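Local coordinates for protein conk-C1 (PDB 6YHT) that probably blocks potassium channels by a molecular lid mechanism, as a cone-snail venom peptide of the Kunitz/BPTI family, at residues 6-11 with 41-46; 18-23 with 31-36. All coordinates share one frame; numbering follows the deposited sequence.

Contact 1 (6-11 with 41-46)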
ATOM      1  N   CYS A   6      -3.832  -6.704  -4.170  1.00 57.91           N
ATOM      2  CA  CYS A   6      -3.983  -5.467  -4.921  1.00 55.92           C
ATOM      3  C   CYS A   6      -5.345  -4.813  -4.727  1.00 59.64           C
ATOM      4  O   CYS A   6      -5.473  -3.617  -4.996  1.00 59.78           O
ATOM      5  CB  CYS A   6      -3.765  -5.716  -6.400  1.00 58.63           C
ATOM      6  SG  CYS A   6      -2.178  -6.375  -6.831  1.00 62.97           S
ATOM      7  N   TYR A   7      -6.357  -5.551  -4.268  1.00 57.82           N
ATOM      8  CA  TYR A   7      -7.678  -4.987  -4.015  1.00 56.19           C
ATOM      9  C   TYR A   7      -7.931  -4.750  -2.536  1.00 57.53           C
ATOM     10  O   TYR A   7      -9.018  -4.306  -2.157  1.00 51.56           O
ATOM     11  CB  TYR A   7      -8.766  -5.894  -4.592  1.00 60.45           C
ATOM     12  CG  TYR A   7      -8.662  -6.086  -6.091  1.00 60.07           C
ATOM     13  CD1 TYR A   7      -9.178  -5.143  -6.961  1.00 58.62           C
ATOM     14  CD2 TYR A   7      -8.059  -7.211  -6.628  1.00 66.08           C
ATOM     15  CE1 TYR A   7      -9.082  -5.302  -8.334  1.00 70.50           C
ATOM     16  CE2 TYR A   7      -7.962  -7.386  -8.003  1.00 71.45           C
ATOM     17  CZ  TYR A   7      -8.481  -6.429  -8.851  1.00 68.06           C
ATOM     18  OH  TYR A   7      -8.396  -6.586 -10.218  1.00 77.13           O
ATOM     19  N   GLU A   8      -6.961  -5.024  -1.697  1.00 54.19           N
ATOM     20  CA  GLU A   8      -7.089  -4.667  -0.296  1.00 54.89           C
ATOM     21  C   GLU A   8      -7.035  -3.155  -0.176  1.00 59.37           C
ATOM     22  O   GLU A   8      -6.188  -2.520  -0.815  1.00 58.46           O
ATOM     23  CB  GLU A   8      -5.976  -5.305   0.531  1.00 57.08           C
ATOM     24  CG  GLU A   8      -6.124  -6.802   0.712  1.00 58.73           C
ATOM     25  CD  GLU A   8      -5.084  -7.386   1.651  1.00 60.71           C
ATOM     26  OE1 GLU A   8      -4.093  -6.691   1.958  1.00 64.18           O
ATOM     27  OE2 GLU A   8      -5.253  -8.547   2.070  1.00 69.11           O
ATOM     28  N   PRO A   9      -7.922  -2.536   0.596  1.00 53.20           N
ATOM     29  CA  PRO A   9      -7.889  -1.080   0.739  1.00 49.87           C
ATOM     30  C   PRO A   9      -6.673  -0.645   1.528  1.00 56.71           C
ATOM     31  O   PRO A   9      -6.192  -1.357   2.411  1.00 58.12           O
ATOM     32  CB  PRO A   9      -9.172  -0.768   1.520  1.00 52.44           C
ATOM     33  CG  PRO A   9     -10.034  -1.975   1.350  1.00 49.41           C
ATOM     34  CD  PRO A   9      -9.098  -3.132   1.241  1.00 55.85           C
ATOM     35  N   ALA A  10      -6.196   0.556   1.221  1.00 49.57           N
ATOM     36  CA  ALA A  10      -5.105   1.145   1.972  1.00 49.69           C
ATOM     37  C   ALA A  10      -5.483   1.265   3.442  1.00 52.39           C
ATOM     38  O   ALA A  10      -6.612   1.624   3.775  1.00 55.60           O
ATOM     39  CB  ALA A  10      -4.770   2.515   1.398  1.00 45.73           C
ATOM     40  N   ASP A  11      -4.516   1.008   4.326  1.00 55.99           N
ATOM     41  CA  ASP A  11      -4.766   0.919   5.765  1.00 53.84           C
ATOM     42  C   ASP A  11      -3.564   1.479   6.507  1.00 55.09           C
ATOM     43  O   ASP A  11      -2.483   0.891   6.467  1.00 60.77           O
ATOM     44  CB  ASP A  11      -5.015  -0.535   6.166  1.00 56.36           C
ATOM     45  CG  ASP A  11      -5.479  -0.686   7.596  1.00 59.33           C
ATOM     46  OD1 ASP A  11      -5.226   0.213   8.421  1.00 61.24           O
ATOM     47  OD2 ASP A  11      -6.118  -1.716   7.883  1.00 66.91           O
ATOM     48  N   GLY A  41      -2.087  -3.122   9.596  1.00 65.71           N
ATOM     49  CA  GLY A  41      -2.360  -2.853   8.201  1.00 63.59           C
ATOM     50  C   GLY A  41      -2.596  -4.141   7.455  1.00 63.17           C
ATOM     51  O   GLY A  41      -3.000  -5.129   8.061  1.00 68.65           O
ATOM     52  N   ASN A  42      -2.350  -4.155   6.153  1.00 57.95           N
ATOM     53  CA  ASN A  42      -2.611  -5.339   5.361  1.00 55.26           C
ATOM     54  C   ASN A  42      -1.504  -5.436   4.334  1.00 53.76           C
ATOM     55  O   ASN A  42      -0.499  -4.733   4.431  1.00 57.98           O
ATOM     56  CB  ASN A  42      -4.013  -5.286   4.740  1.00 59.12           C
ATOM     57  CG  ASN A  42      -4.265  -4.001   3.961  1.00 62.06           C
ATOM     58  OD1 ASN A  42      -3.343  -3.424   3.389  1.00 57.21           O
ATOM     59  ND2 ASN A  42      -5.530  -3.556   3.928  1.00 56.48           N
ATOM     60  N   ALA A  43      -1.698  -6.274   3.320  1.00 51.16           N
ATOM     61  CA  ALA A  43      -0.629  -6.542   2.370  1.00 55.56           C
ATOM     62  C   ALA A  43      -0.563  -5.540   1.222  1.00 54.88           C
ATOM     63  O   ALA A  43       0.368  -5.613   0.413  1.00 55.09           O
ATOM     64  CB  ALA A  43      -0.763  -7.965   1.806  1.00 57.83           C
ATOM     65  N   ASN A  44      -1.494  -4.591   1.130  1.00 55.26           N
ATOM     66  CA  ASN A  44      -1.416  -3.563   0.089  1.00 55.38           C
ATOM     67  C   ASN A  44      -0.608  -2.384   0.622  1.00 54.66           C
ATOM     68  O   ASN A  44      -1.114  -1.292   0.879  1.00 54.89           O
ATOM     69  CB  ASN A  44      -2.806  -3.140  -0.359  1.00 57.62           C
ATOM     70  CG  ASN A  44      -2.779  -2.371  -1.659  1.00 56.41           C
ATOM     71  OD1 ASN A  44      -1.712  -2.182  -2.275  1.00 51.34           O
ATOM     72  ND2 ASN A  44      -3.945  -1.900  -2.082  1.00 52.60           N
ATOM     73  N   ASN A  45       0.686  -2.640   0.783  1.00 52.40           N
ATOM     74  CA  ASN A  45       1.567  -1.770   1.560  1.00 51.96           C
ATOM     75  C   ASN A  45       2.984  -2.095   1.088  1.00 53.71           C
ATOM     76  O   ASN A  45       3.512  -3.151   1.425  1.00 54.50           O
ATOM     77  CB  ASN A  45       1.380  -2.047   3.049  1.00 58.18           C
ATOM     78  CG  ASN A  45       2.283  -1.212   3.948  1.00 56.60           C
ATOM     79  OD1 ASN A  45       3.349  -0.766   3.548  1.00 65.12           O
ATOM     80  ND2 ASN A  45       1.863  -1.036   5.190  1.00 55.80           N
ATOM     81  N   PHE A  46       3.566  -1.223   0.277  1.00 54.05           N
ATOM     82  CA  PHE A  46       4.874  -1.489  -0.299  1.00 55.98           C
ATOM     83  C   PHE A  46       5.867  -0.429   0.144  1.00 58.92           C
ATOM     84  O   PHE A  46       5.498   0.727   0.381  1.00 57.30           O
ATOM     85  CB  PHE A  46       4.827  -1.503  -1.816  1.00 54.44           C
ATOM     86  CG  PHE A  46       3.852  -2.487  -2.395  1.00 59.55           C
ATOM     87  CD1 PHE A  46       4.278  -3.735  -2.816  1.00 60.13           C
ATOM     88  CD2 PHE A  46       2.525  -2.146  -2.564  1.00 56.93           C
ATOM     89  CE1 PHE A  46       3.385  -4.639  -3.373  1.00 61.47           C
ATOM     90  CE2 PHE A  46       1.636  -3.034  -3.115  1.00 55.27           C
ATOM     91  CZ  PHE A  46       2.066  -4.287  -3.531  1.00 57.74           C
TER
HETATM   92  O   HOH W   1      -2.424  -0.916   3.100  1.00 50.72           O
HETATM   93  O   HOH W   2      -1.340  -1.363   5.388  1.00 55.55           O
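Glu8 lies against Asn44 with their CA atoms 5.8 Å apart, and Asp11 against Gly41 at 5.1 Å; no backbone-to-backbone hydrogen bond joins the two loops, so side chains and water carry the contact. It ties the loop before strand 19-25 to the loop between strand 30-36 and helix 49-56 of the Kunitz/BPTI domain. Two asparagine amides do the same job on successive carbonyls. Asn44 ND2 reaches Glu8 O at 2.6 Å, the N-H pointing at it almost straight (173°), and Asn42 ND2 meets Pro9 O at 2.8 Å; each carbonyl oxygen lies close to the amide plane of its donor. Asn42 CG sits between its own backbone N and carbonyl carbon (chi1 53°), which brings the amide group between the two loops. Its OD1 accepts from Asn44 N at 3.1 Å, an Asx turn with the donor above the carbonyl plane; Asn44 itself centres an inverse gamma turn. Glu8 answers in the reverse sense: its extended chain slides past Asn42, and OE1 accepts from Ala43 N at 2.8 Å with a more bent N-H (138°). One water takes a weak bond from Asp11 N and donates to Asn42 OD1 and Asn44 O; a second links Asp11 O to Asn42 N and Asn45 ND2. Buried Asn44 OD1 accepts from Tyr24 N. Glu8 O, Pro9 O and Ala43 N thus find partners across the contact, a carboxylate holding the turn at 42-44.

Contact 2 (18-23 with 31-36)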
ATOM      1  N   SER A  18       4.887   7.871  11.189  1.00 70.30           N
ATOM      2  CA  SER A  18       4.289   8.459  10.016  1.00 72.29           C
ATOM      3  C   SER A  18       5.144   8.074   8.809  1.00 78.19           C
ATOM      4  O   SER A  18       5.763   8.905   8.155  1.00 75.30           O
ATOM      5  CB  SER A  18       4.182   9.981  10.145  1.00 30.00           C
ATOM      6  OG  SER A  18       3.295  10.343  11.189  1.00 30.00           O
ATOM      7  N   GLU A  19       5.185   6.776   8.505  1.00 68.39           N
ATOM      8  CA  GLU A  19       6.008   6.290   7.409  1.00 70.09           C
ATOM      9  C   GLU A  19       5.323   6.506   6.066  1.00 69.03           C
ATOM     10  O   GLU A  19       4.124   6.258   5.916  1.00 69.12           O
ATOM     11  CB  GLU A  19       6.310   4.805   7.580  1.00 70.50           C
ATOM     12  CG  GLU A  19       7.051   4.427   8.844  1.00 79.14           C
ATOM     13  CD  GLU A  19       7.407   2.954   8.847  1.00 79.47           C
ATOM     14  OE1 GLU A  19       7.909   2.469   7.807  1.00 76.67           O
ATOM     15  OE2 GLU A  19       7.162   2.281   9.868  1.00 82.19           O
ATOM     16  N   LYS A  20       6.105   6.932   5.077  1.00 66.98           N
ATOM     17  CA  LYS A  20       5.624   7.012   3.706  1.00 66.56           C
ATOM     18  C   LYS A  20       5.669   5.619   3.071  1.00 69.08           C
ATOM     19  O   LYS A  20       6.730   4.994   3.001  1.00 70.72           O
ATOM     20  CB  LYS A  20       6.455   8.026   2.917  1.00 68.52           C
ATOM     21  CG  LYS A  20       6.096   8.099   1.432  1.00 78.96           C
ATOM     22  CD  LYS A  20       7.176   8.770   0.577  1.00 79.49           C
ATOM     23  CE  LYS A  20       6.560   9.812  -0.372  1.00 83.30           C
ATOM     24  NZ  LYS A  20       7.478  10.933  -0.779  1.00 86.10           N
ATOM     25  N   ARG A  21       4.511   5.122   2.640  1.00 64.76           N
ATOM     26  CA  ARG A  21       4.388   3.830   1.979  1.00 58.90           C
ATOM     27  C   ARG A  21       3.653   4.012   0.653  1.00 57.95           C
ATOM     28  O   ARG A  21       3.131   5.086   0.353  1.00 57.67           O
ATOM     29  CB  ARG A  21       3.654   2.827   2.870  1.00 57.54           C
ATOM     30  CG  ARG A  21       4.416   2.411   4.127  1.00 63.50           C
ATOM     31  CD  ARG A  21       5.676   1.619   3.795  1.00 64.44           C
ATOM     32  NE  ARG A  21       6.400   1.238   5.006  1.00 65.62           N
ATOM     33  CZ  ARG A  21       6.242   0.085   5.648  1.00 63.34           C
ATOM     34  NH1 ARG A  21       5.386  -0.827   5.201  1.00 64.39           N
ATOM     35  NH2 ARG A  21       6.946  -0.164   6.740  1.00 66.04           N
ATOM     36  N   ILE A  22       3.613   2.944  -0.148  1.00 57.01           N
ATOM     37  CA  ILE A  22       2.927   2.923  -1.438  1.00 54.42           C
ATOM     38  C   ILE A  22       1.863   1.836  -1.402  1.00 55.03           C
ATOM     39  O   ILE A  22       2.122   0.728  -0.922  1.00 54.32           O
ATOM     40  CB  ILE A  22       3.910   2.653  -2.601  1.00 54.52           C
ATOM     41  CG1 ILE A  22       5.102   3.606  -2.544  1.00 60.61           C
ATOM     42  CG2 ILE A  22       3.221   2.747  -3.967  1.00 51.74           C
ATOM     43  CD1 ILE A  22       4.736   5.057  -2.651  1.00 58.01           C
ATOM     44  N   TYR A  23       0.681   2.143  -1.944  1.00 47.71           N
ATOM     45  CA  TYR A  23      -0.390   1.171  -2.123  1.00 51.10           C
ATOM     46  C   TYR A  23      -0.885   1.232  -3.555  1.00 52.61           C
ATOM     47  O   TYR A  23      -0.755   2.256  -4.236  1.00 52.79           O
ATOM     48  CB  TYR A  23      -1.574   1.411  -1.171  1.00 49.34           C
ATOM     49  CG  TYR A  23      -2.536   2.498  -1.617  1.00 51.44           C
ATOM     50  CD1 TYR A  23      -2.181   3.833  -1.522  1.00 48.19           C
ATOM     51  CD2 TYR A  23      -3.807   2.190  -2.110  1.00 51.71           C
ATOM     52  CE1 TYR A  23      -3.054   4.852  -1.917  1.00 48.17           C
ATOM     53  CE2 TYR A  23      -4.700   3.212  -2.509  1.00 49.57           C
ATOM     54  CZ  TYR A  23      -4.305   4.536  -2.404  1.00 48.96           C
ATOM     55  OH  TYR A  23      -5.154   5.563  -2.796  1.00 50.00           O
ATOM     56  N   CYS A  31      -0.221   3.211  -8.449  1.00 56.75           N
ATOM     57  CA  CYS A  31       0.410   3.052  -7.151  1.00 55.86           C
ATOM     58  C   CYS A  31       0.592   4.433  -6.542  1.00 59.13           C
ATOM     59  O   CYS A  31       1.201   5.306  -7.156  1.00 57.57           O
ATOM     60  CB  CYS A  31       1.744   2.323  -7.297  1.00 60.32           C
ATOM     61  SG  CYS A  31       1.561   0.594  -7.721  1.00 60.39           S
ATOM     62  N   LEU A  32       0.042   4.650  -5.352  1.00 56.38           N
ATOM     63  CA  LEU A  32       0.050   5.984  -4.786  1.00 55.83           C
ATOM     64  C   LEU A  32       0.596   5.955  -3.371  1.00 54.17           C
ATOM     65  O   LEU A  32       0.681   4.908  -2.717  1.00 56.78           O
ATOM     66  CB  LEU A  32      -1.340   6.629  -4.806  1.00 54.00           C
ATOM     67  CG  LEU A  32      -2.011   6.794  -6.176  1.00 56.32           C
ATOM     68  CD1 LEU A  32      -3.479   7.150  -6.016  1.00 52.46           C
ATOM     69  CD2 LEU A  32      -1.308   7.835  -7.055  1.00 58.36           C
ATOM     70  N   ARG A  33       0.983   7.136  -2.926  1.00 53.62           N
ATOM     71  CA  ARG A  33       1.512   7.316  -1.587  1.00 56.55           C
ATOM     72  C   ARG A  33       0.397   7.247  -0.550  1.00 54.04           C
ATOM     73  O   ARG A  33      -0.712   7.749  -0.769  1.00 53.26           O
ATOM     74  CB  ARG A  33       2.221   8.671  -1.519  1.00 56.00           C
ATOM     75  CG  ARG A  33       2.435   9.205  -0.125  1.00 64.00           C
ATOM     76  CD  ARG A  33       3.086  10.570  -0.168  1.00 63.61           C
ATOM     77  NE  ARG A  33       3.386  11.062   1.165  1.00 71.59           N
ATOM     78  CZ  ARG A  33       4.025  12.198   1.409  1.00 73.62           C
ATOM     79  NH1 ARG A  33       4.438  12.956   0.400  1.00 69.50           N
ATOM     80  NH2 ARG A  33       4.249  12.569   2.664  1.00 67.70           N
ATOM     81  N   PHE A  34       0.691   6.628   0.590  1.00 51.26           N
ATOM     82  CA  PHE A  34      -0.175   6.742   1.755  1.00 53.68           C
ATOM     83  C   PHE A  34       0.703   6.736   2.993  1.00 64.47           C
ATOM     84  O   PHE A  34       1.900   6.438   2.931  1.00 58.79           O
ATOM     85  CB  PHE A  34      -1.238   5.645   1.796  1.00 52.87           C
ATOM     86  CG  PHE A  34      -0.747   4.314   2.314  1.00 54.25           C
ATOM     87  CD1 PHE A  34       0.014   3.475   1.510  1.00 53.81           C
ATOM     88  CD2 PHE A  34      -1.090   3.881   3.587  1.00 52.10           C
ATOM     89  CE1 PHE A  34       0.435   2.231   1.978  1.00 51.45           C
ATOM     90  CE2 PHE A  34      -0.664   2.653   4.069  1.00 51.62           C
ATOM     91  CZ  PHE A  34       0.089   1.822   3.257  1.00 55.96           C
ATOM     92  N   THR A  35       0.111   7.110   4.122  1.00 58.43           N
ATOM     93  CA  THR A  35       0.840   7.189   5.376  1.00 58.97           C
ATOM     94  C   THR A  35       0.504   5.980   6.230  1.00 59.56           C
ATOM     95  O   THR A  35      -0.672   5.662   6.427  1.00 57.00           O
ATOM     96  CB  THR A  35       0.509   8.472   6.129  1.00 56.21           C
ATOM     97  OG1 THR A  35       0.968   9.599   5.375  1.00 59.00           O
ATOM     98  CG2 THR A  35       1.189   8.482   7.473  1.00 62.80           C
ATOM     99  N   TYR A  36       1.544   5.303   6.716  1.00 59.57           N
ATOM    100  CA  TYR A  36       1.433   4.112   7.543  1.00 64.97           C
ATOM    101  C   TYR A  36       1.926   4.443   8.944  1.00 66.86           C
ATOM    102  O   TYR A  36       2.888   5.197   9.107  1.00 69.71           O
ATOM    103  CB  TYR A  36       2.262   2.978   6.935  1.00 61.78           C
ATOM    104  CG  TYR A  36       2.214   1.637   7.645  1.00 61.58           C
ATOM    105  CD1 TYR A  36       1.023   0.951   7.805  1.00 61.15           C
ATOM    106  CD2 TYR A  36       3.379   1.038   8.113  1.00 65.25           C
ATOM    107  CE1 TYR A  36       0.989  -0.276   8.430  1.00 61.88           C
ATOM    108  CE2 TYR A  36       3.352  -0.197   8.746  1.00 64.67           C
ATOM    109  CZ  TYR A  36       2.161  -0.846   8.899  1.00 65.59           C
ATOM    110  OH  TYR A  36       2.133  -2.076   9.526  1.00 70.21           O
TER
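Arg21 and Phe34 face each other as a hydrogen-bonded pair in an antiparallel two-stranded sheet, the hairpin of the Kunitz fold, whose strand segments run at 142° to one another. Six backbone bonds, two at each of Glu19-Tyr36, Arg21-Phe34 and Tyr23-Leu32, set the register.

The Arg21 side chain can be followed outward on the face it shares with Glu19, Tyr23, Phe34 and Tyr36. Its CB approaches Phe34 CE1 at 3.4 Å, obliquely to that ring. CG then touches Tyr36 CB at 3.6 Å. The chain bends at chi2 (-66°), and this turn lays the guanidinium beside the Tyr36 ring: CD2 of Tyr36 stands over the centre of the guanidinium, 3.9 Å from Arg21 CZ, although the two planes are inclined by 39°. NE makes a longer, weak bond to Glu19 OE1. At the tip NH2 gives a salt bridge to the same Glu19 OE1 at 3.0 Å, meeting the carboxylate from above its plane, and NH1 is hydrogen-bonded to Asn45 OD1. Farther along this face, Tyr23 CB packs on Phe34 CD1, and Tyr23 CE1 on Leu32 CB at 3.8 Å; the Tyr23 and Phe34 ring planes are nearly perpendicular.

Ile22, on the other face with Lys20 and Arg33, brings CG2 to Cys31 CB at 3.7 Å, near the disulfide from Cys31 to Cys52 of helix 49-56. Lys20 CE lies over a face of the Arg33 guanidinium, with Lys20 NZ 3.8 Å from Arg33 NH1, two like charges that would be expected to repel. The chemistry therefore differs by face: the Arg21 charge is probably offset by Glu19, and its guanidinium is held by carboxylate, ring and the Asn45 amide oxygen, whereas Lys20 and Arg33 would be expected to make their exposed face positive.

How the contacts relate
From the N terminus the chain enters through 6-11, runs up to strand 19-25, turns back along strand 30-36 and returns as 41-46. Contact 2 closes the hairpin between 18-23 and 31-36, and contact 1 closes the wider loop around it, so contact 2 is nested and the two do not cross. Their centres are 10 Å apart, yet they touch: Phe46 N lies 2.7 Å from Ile22 O, a probable hydrogen bond, and Asn44 O packs 3.4 Å from Tyr23 CB. Loop 41-46 thus meets 6-11 through contact 1 and the hairpin through these approaches. The disulfide Cys6-Cys56 links the N-terminal segment to helix 49-56.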